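Side-chain contact in glycosylation Associate Protein 3 (PDB 6OYC), which probably acts, in complex with its partners Gap1 and Gap2, in the glycosylation and accessory Sec secretion of streptococcal surface proteins, perhaps through sugar binding: residues 230-233 with 234-237. Sequence-based numbering, arbitrary orientation.
Sequences GTQG and NFAA
G230 and N234 meet at the start of helix 231-243, the helix that links parallel strands 223-227 and 248-251 in a beta-alpha-beta unit. G230 is the N-cap residue, and four successive i to i+4 backbone hydrogen bonds define the opening turns. The first, from N234 N to G230 O, spans 2.8 Å with an N-H...O angle of 167°. The others run from F235 N to T231 O, from A236 N to Q232 O and from A237 N to G233 O, the last of them 2.7 Å long. The backbone N-H of G233, in the first turn, is bonded to E170 OE1.

Among the polar side chains, N234 folds back over the cap. With CG beside its own backbone N (chi1 -67°), the amide lies against the G230 carbonyl, N234 CG being 3.0 Å from G230 O. N234 ND2 also stands 2.9 Å from G230 O, but at an angle too poor for a hydrogen bond; it is bonded instead to C254 O and N252 OD1, so the buried amide ties the helix start to the loop after strand 248-251. Q232 NE2 is hydrogen-bonded to L261 O.

The apolar side chains pack on two neighbours: A237 touches I251 of strand 248-251, whereas F235, its CG anti to the backbone N (chi1 -169°), packs against F258, L261 and L262 of helix 258-262. A separate, polar-to-ring approach is loose and implies no bond: Q232 OE1 lies at the edge of the F235 ring, near its plane, 4.5 Å from F235 CD2.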
loop_
_atom_site.group_PDB
_atom_site.type_symbol
_atom_site.label_atom_id
_atom_site.label_comp_id
_atom_site.label_asym_id
_atom_site.label_seq_id
_atom_site.Cartn_x
_atom_site.Cartn_y
_atom_site.Cartn_z
ATOM N N GLY C 230 -2.201 1.532 -11.112
ATOM C CA GLY C 230 -1.945 2.265 -9.890
ATOM C C GLY C 230 -0.461 2.550 -9.746
ATOM O O GLY C 230 0.348 2.138 -10.578
ATOM N N THR C 231 -0.117 3.229 -8.645
ATOM C CA THR C 231 1.194 3.862 -8.550
ATOM C C THR C 231 2.323 2.831 -8.544
ATOM O O THR C 231 3.322 2.991 -9.257
ATOM C CB THR C 231 1.260 4.777 -7.312
ATOM O OG1 THR C 231 1.013 4.020 -6.127
ATOM C CG2 THR C 231 0.211 5.883 -7.392
ATOM N N GLN C 232 2.189 1.758 -7.760
ATOM C CA GLN C 232 3.286 0.795 -7.685
ATOM C C GLN C 232 3.363 -0.082 -8.934
ATOM O O GLN C 232 4.464 -0.428 -9.381
ATOM C CB GLN C 232 3.158 -0.065 -6.430
ATOM C CG GLN C 232 3.582 0.658 -5.130
ATOM C CD GLN C 232 5.040 1.093 -5.144
ATOM O OE1 GLN C 232 5.911 0.329 -5.541
ATOM N NE2 GLN C 232 5.309 2.327 -4.720
ATOM N N GLY C 233 2.211 -0.445 -9.510
ATOM C CA GLY C 233 2.227 -1.190 -10.761
ATOM C C GLY C 233 2.799 -0.377 -11.909
ATOM O O GLY C 233 3.600 -0.879 -12.702
ATOM N N ASN C 234 2.374 0.884 -12.031
ATOM C CA ASN C 234 2.926 1.743 -13.074
ATOM C C ASN C 234 4.434 1.863 -12.921
ATOM O O ASN C 234 5.171 1.844 -13.908
ATOM C CB ASN C 234 2.286 3.136 -13.033
ATOM C CG ASN C 234 0.813 3.135 -13.403
ATOM O OD1 ASN C 234 0.362 2.345 -14.218
ATOM N ND2 ASN C 234 0.060 4.044 -12.803
ATOM N N PHE C 235 4.908 1.984 -11.681
ATOM C CA PHE C 235 6.343 2.082 -11.437
ATOM C C PHE C 235 7.047 0.784 -11.811
ATOM O O PHE C 235 8.048 0.796 -12.534
ATOM C CB PHE C 235 6.586 2.430 -9.974
ATOM C CG PHE C 235 8.001 2.802 -9.659
ATOM C CD1 PHE C 235 8.699 3.683 -10.468
ATOM C CD2 PHE C 235 8.622 2.301 -8.525
ATOM C CE1 PHE C 235 10.007 4.033 -10.169
ATOM C CE2 PHE C 235 9.924 2.658 -8.210
ATOM C CZ PHE C 235 10.620 3.518 -9.043
ATOM N N ALA C 236 6.535 -0.348 -11.321
ATOM C CA ALA C 236 7.092 -1.641 -11.697
ATOM C C ALA C 236 7.074 -1.845 -13.210
ATOM O O ALA C 236 8.072 -2.293 -13.791
ATOM C CB ALA C 236 6.329 -2.763 -10.994
ATOM N N ALA C 237 5.953 -1.519 -13.865
ATOM C CA ALA C 237 5.867 -1.687 -15.315
ATOM C C ALA C 237 6.964 -0.911 -16.033
ATOM O O ALA C 237 7.543 -1.405 -17.005
ATOM C CB ALA C 237 4.490 -1.256 -15.822
#